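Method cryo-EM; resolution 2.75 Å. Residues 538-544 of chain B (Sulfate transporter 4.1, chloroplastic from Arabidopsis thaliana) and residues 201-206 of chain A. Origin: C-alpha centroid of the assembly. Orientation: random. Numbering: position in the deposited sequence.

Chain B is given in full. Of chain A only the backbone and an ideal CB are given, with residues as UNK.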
ATOM      1  N   TYR B 538      14.465  -4.930   5.878  1.00 48.51           N
ATOM      2  CA  TYR B 538      13.338  -5.850   5.864  1.00 48.51           C
ATOM      3  C   TYR B 538      12.966  -6.115   4.410  1.00 48.51           C
ATOM      4  O   TYR B 538      13.678  -5.702   3.490  1.00 48.51           O
ATOM      5  CB  TYR B 538      12.176  -5.307   6.711  1.00 48.51           C
ATOM      6  CG  TYR B 538      11.522  -4.044   6.200  1.00 48.51           C
ATOM      7  CD1 TYR B 538      12.223  -2.854   6.122  1.00 48.51           C
ATOM      8  CD2 TYR B 538      10.187  -4.037   5.828  1.00 48.51           C
ATOM      9  CE1 TYR B 538      11.628  -1.702   5.666  1.00 48.51           C
ATOM     10  CE2 TYR B 538       9.581  -2.889   5.375  1.00 48.51           C
ATOM     11  CZ  TYR B 538      10.307  -1.725   5.294  1.00 48.51           C
ATOM     12  OH  TYR B 538       9.710  -0.574   4.841  1.00 48.51           O
ATOM     13  N   PHE B 539      11.850  -6.812   4.199  1.00 47.67           N
ATOM     14  CA  PHE B 539      11.550  -7.335   2.870  1.00 47.67           C
ATOM     15  C   PHE B 539      11.309  -6.242   1.838  1.00 47.67           C
ATOM     16  O   PHE B 539      11.469  -6.500   0.642  1.00 47.67           O
ATOM     17  CB  PHE B 539      10.338  -8.266   2.918  1.00 47.67           C
ATOM     18  CG  PHE B 539       9.120  -7.656   3.546  1.00 47.67           C
ATOM     19  CD1 PHE B 539       8.222  -6.936   2.781  1.00 47.67           C
ATOM     20  CD2 PHE B 539       8.858  -7.825   4.893  1.00 47.67           C
ATOM     21  CE1 PHE B 539       7.097  -6.382   3.348  1.00 47.67           C
ATOM     22  CE2 PHE B 539       7.733  -7.271   5.464  1.00 47.67           C
ATOM     23  CZ  PHE B 539       6.853  -6.550   4.691  1.00 47.67           C
ATOM     24  N   ALA B 540      10.923  -5.039   2.261  1.00 49.22           N
ATOM     25  CA  ALA B 540      10.595  -4.000   1.290  1.00 49.22           C
ATOM     26  C   ALA B 540      11.846  -3.411   0.649  1.00 49.22           C
ATOM     27  O   ALA B 540      11.872  -3.180  -0.565  1.00 49.22           O
ATOM     28  CB  ALA B 540       9.766  -2.900   1.950  1.00 49.22           C
ATOM     29  N   ASN B 541      12.889  -3.156   1.433  1.00 48.47           N
ATOM     30  CA  ASN B 541      14.078  -2.485   0.924  1.00 48.47           C
ATOM     31  C   ASN B 541      15.247  -3.432   0.693  1.00 48.47           C
ATOM     32  O   ASN B 541      16.369  -2.967   0.484  1.00 48.47           O
ATOM     33  CB  ASN B 541      14.503  -1.360   1.869  1.00 48.47           C
ATOM     34  CG  ASN B 541      14.646  -1.820   3.302  1.00 48.47           C
ATOM     35  OD1 ASN B 541      14.731  -3.012   3.580  1.00 48.47           O
ATOM     36  ND2 ASN B 541      14.675  -0.869   4.224  1.00 48.47           N
ATOM     37  N   ILE B 542      15.018  -4.744   0.735  1.00 52.44           N
ATOM     38  CA  ILE B 542      16.127  -5.679   0.583  1.00 52.44           C
ATOM     39  C   ILE B 542      16.639  -5.711  -0.852  1.00 52.44           C
ATOM     40  O   ILE B 542      17.834  -5.929  -1.083  1.00 52.44           O
ATOM     41  CB  ILE B 542      15.724  -7.078   1.082  1.00 52.44           C
ATOM     42  CG1 ILE B 542      16.963  -7.951   1.235  1.00 52.44           C
ATOM     43  CG2 ILE B 542      14.720  -7.723   0.145  1.00 52.44           C
ATOM     44  CD1 ILE B 542      18.077  -7.284   2.001  1.00 52.44           C
ATOM     45  N   SER B 543      15.763  -5.501  -1.838  1.00 56.26           N
ATOM     46  CA  SER B 543      16.202  -5.530  -3.231  1.00 56.26           C
ATOM     47  C   SER B 543      17.139  -4.370  -3.546  1.00 56.26           C
ATOM     48  O   SER B 543      18.164  -4.557  -4.215  1.00 56.26           O
ATOM     49  CB  SER B 543      14.989  -5.509  -4.158  1.00 56.26           C
ATOM     50  OG  SER B 543      14.156  -6.628  -3.921  1.00 56.26           O
ATOM     51  N   TYR B 544      16.805  -3.168  -3.076  1.00 53.96           N
ATOM     52  CA  TYR B 544      17.670  -2.017  -3.312  1.00 53.96           C
ATOM     53  C   TYR B 544      19.026  -2.208  -2.648  1.00 53.96           C
ATOM     54  O   TYR B 544      20.064  -1.874  -3.230  1.00 53.96           O
ATOM     55  CB  TYR B 544      16.997  -0.743  -2.803  1.00 53.96           C
ATOM     56  CG  TYR B 544      17.813   0.513  -3.003  1.00 53.96           C
ATOM     57  CD1 TYR B 544      17.760   1.222  -4.193  1.00 53.96           C
ATOM     58  CD2 TYR B 544      18.637   0.994  -1.996  1.00 53.96           C
ATOM     59  CE1 TYR B 544      18.504   2.369  -4.374  1.00 53.96           C
ATOM     60  CE2 TYR B 544      19.383   2.139  -2.167  1.00 53.96           C
ATOM     61  CZ  TYR B 544      19.315   2.822  -3.356  1.00 53.96           C
ATOM     62  OH  TYR B 544      20.061   3.965  -3.523  1.00 53.96           O
TER
ATOM     63  N   UNK A 201       5.992  -3.412  -7.222  1.00 54.29           N
ATOM     64  CA  UNK A 201       5.561  -4.749  -6.863  1.00 54.29           C
ATOM     65  C   UNK A 201       6.565  -5.457  -5.958  1.00 54.29           C
ATOM     66  O   UNK A 201       6.161  -6.290  -5.138  1.00 54.29           O
ATOM     67  CB  UNK A 201       5.327  -5.576  -8.129  1.00 54.29           C
ATOM     68  N   UNK A 202       7.852  -5.124  -6.052  1.00 53.93           N
ATOM     69  CA  UNK A 202       8.895  -5.837  -5.325  1.00 53.93           C
ATOM     70  C   UNK A 202       8.860  -5.601  -3.821  1.00 53.93           C
ATOM     71  O   UNK A 202       9.766  -6.072  -3.126  1.00 53.93           O
ATOM     72  CB  UNK A 202      10.266  -5.430  -5.868  1.00 53.93           C
ATOM     73  N   UNK A 203       7.862  -4.891  -3.298  1.00 48.71           N
ATOM     74  CA  UNK A 203       7.711  -4.778  -1.854  1.00 48.71           C
ATOM     75  C   UNK A 203       7.111  -6.028  -1.229  1.00 48.71           C
ATOM     76  O   UNK A 203       7.106  -6.142   0.001  1.00 48.71           O
ATOM     77  CB  UNK A 203       6.841  -3.566  -1.515  1.00 48.71           C
ATOM     78  N   UNK A 204       6.598  -6.954  -2.037  1.00 50.22           N
ATOM     79  CA  UNK A 204       5.963  -8.153  -1.503  1.00 50.22           C
ATOM     80  C   UNK A 204       7.027  -9.075  -0.927  1.00 50.22           C
ATOM     81  O   UNK A 204       8.034  -9.374  -1.582  1.00 50.22           O
ATOM     82  CB  UNK A 204       5.152  -8.871  -2.583  1.00 50.22           C
ATOM     83  N   UNK A 205       6.812  -9.526   0.305  1.00 51.43           N
ATOM     84  CA  UNK A 205       7.802 -10.339   0.992  1.00 51.43           C
ATOM     85  C   UNK A 205       7.968 -11.684   0.302  1.00 51.43           C
ATOM     86  O   UNK A 205       7.048 -12.198  -0.338  1.00 51.43           O
ATOM     87  CB  UNK A 205       7.408 -10.539   2.457  1.00 51.43           C
ATOM     88  N   UNK A 206       9.167 -12.252   0.427  1.00 53.13           N
ATOM     89  CA  UNK A 206       9.429 -13.547  -0.189  1.00 53.13           C
ATOM     90  C   UNK A 206       8.661 -14.663   0.501  1.00 53.13           C
ATOM     91  O   UNK A 206       8.370 -15.687  -0.125  1.00 53.13           O
ATOM     92  CB  UNK A 206      10.928 -13.852  -0.162  1.00 53.13           C
TER

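Chain B brings a short turn and the first residues of a helix to this contact, with the ring of F539(B) as its most prominent feature, the methyl group of A540(B) beside it and the hydroxyl of S543(B) farther along. No hydrogen bond crosses between the stretches, so the rules to be read here are mainly rules of shape.

Position 201 opens the segment out of reach of the chain B stretch: nothing of the other stretch lies within 5.5 Å of its ideal CB. Its carbonyl accepts a hydrogen bond from the backbone N of position 204, closing a type I turn, but the contact itself sets no preference and many side chains would fit. The deposited residue is I201(A), which contributes backbone rather than side chain.

At position 202 the CA-to-CB bond runs sideways, and the ideal CB lies 4.5 Å from OG of S543(B). Phi and psi of -70° and 5° suit most residues in a turn. Chain B offers one hydroxyl near the base of the side chain and no carboxylate, so a small residue, a polar one or a long flexible chain would all be reasonable. The residue is R202(A). Its chain extends past S543(B), with chi1 m and chi2 and chi3 t, and its guanidinium finds no partner in chain B's stretch; the methylene portion and backbone supply the proximity.

Position 203 sits where the backbones draw close, its CA 4.3 Å from CA of A540(B), and its CA-to-CB bond runs sideways. The ideal CB is 4.6 Å from CB of A540(B), a methyl group that offers a small apolar surface and asks for no polar partner. Alanine, a branched aliphatic or an aromatic able to turn aside would be plausible. It is F203(A), with chi1 p, and the end of its side chain leads away, so the ring does not stack on F539(B). The backbone makes the tighter approach: O of F203(A) lies 3.1 Å from CD1 of F539(B), at the ring edge and near its plane, where the aromatic C-H bonds carry slight positive charge.

Position 204 points its CB away from chain B, with nothing of the other stretch within 5.5 Å. The visible contact leaves its identity open. I204(A) occupies it, and its backbone N completes the turn.

Position 205 is the most constrained. Its CA-to-CB bond runs sideways, yet the ideal CB stands 3.5 Å from CG of F539(B), over one ring face, and phi and psi of -66° and 152° are extended, as is common just before a helix. Serine, threonine, aspartate or asparagine would suit such an N-cap, while alanine would satisfy the ring alone. The residue is S205(A): its CB makes a CH-pi contact, 3.9 Å from the centroid of the F539(B) ring and 25° off the normal, and its OG, with chi1 p, caps a backbone N just past the stretch. One small side chain thus serves both ring and helix.

Position 206 begins that helix, and nothing of the other stretch lies within 5.5 Å of its ideal CB. The contact sets no preference, and many side chains would fit; H206(A) leads its imidazole away.

Chain A, residues 201-206: IRFISH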
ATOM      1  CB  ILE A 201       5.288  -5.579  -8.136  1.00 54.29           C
ATOM      2  CG1 ILE A 201       4.230  -4.893  -8.994  1.00 54.29           C
ATOM      3  CG2 ILE A 201       4.814  -6.976  -7.794  1.00 54.29           C
ATOM      4  CD1 ILE A 201       2.901  -4.740  -8.299  1.00 54.29           C
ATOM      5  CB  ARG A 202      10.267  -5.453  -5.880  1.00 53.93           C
ATOM      6  CG  ARG A 202      10.401  -5.684  -7.372  1.00 53.93           C
ATOM      7  CD  ARG A 202      11.796  -5.345  -7.869  1.00 53.93           C
ATOM      8  NE  ARG A 202      11.788  -4.967  -9.276  1.00 53.93           N
ATOM      9  CZ  ARG A 202      11.650  -5.821 -10.282  1.00 53.93           C
ATOM     10  NH1 ARG A 202      11.538  -7.122 -10.073  1.00 53.93           N
ATOM     11  NH2 ARG A 202      11.625  -5.358 -11.527  1.00 53.93           N
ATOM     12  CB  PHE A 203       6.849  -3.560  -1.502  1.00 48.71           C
ATOM     13  CG  PHE A 203       5.381  -3.757  -1.758  1.00 48.71           C
ATOM     14  CD1 PHE A 203       4.837  -3.463  -2.993  1.00 48.71           C
ATOM     15  CD2 PHE A 203       4.545  -4.235  -0.765  1.00 48.71           C
ATOM     16  CE1 PHE A 203       3.493  -3.644  -3.234  1.00 48.71           C
ATOM     17  CE2 PHE A 203       3.205  -4.421  -1.003  1.00 48.71           C
ATOM     18  CZ  PHE A 203       2.678  -4.124  -2.239  1.00 48.71           C
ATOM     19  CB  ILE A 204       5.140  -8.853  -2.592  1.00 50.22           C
ATOM     20  CG1 ILE A 204       4.096  -7.892  -3.156  1.00 50.22           C
ATOM     21  CG2 ILE A 204       4.469 -10.090  -2.036  1.00 50.22           C
ATOM     22  CD1 ILE A 204       3.404  -8.398  -4.389  1.00 50.22           C
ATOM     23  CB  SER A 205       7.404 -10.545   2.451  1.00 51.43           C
ATOM     24  OG  SER A 205       6.235 -11.331   2.553  1.00 51.43           O
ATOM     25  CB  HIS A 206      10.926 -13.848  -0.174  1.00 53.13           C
ATOM     26  CG  HIS A 206      11.278 -15.168  -0.783  1.00 53.13           C
ATOM     27  ND1 HIS A 206      11.055 -15.458  -2.112  1.00 53.13           N
ATOM     28  CD2 HIS A 206      11.830 -16.280  -0.243  1.00 53.13           C
ATOM     29  CE1 HIS A 206      11.459 -16.690  -2.366  1.00 53.13           C
ATOM     30  NE2 HIS A 206      11.934 -17.210  -1.248  1.00 53.13           N
TER
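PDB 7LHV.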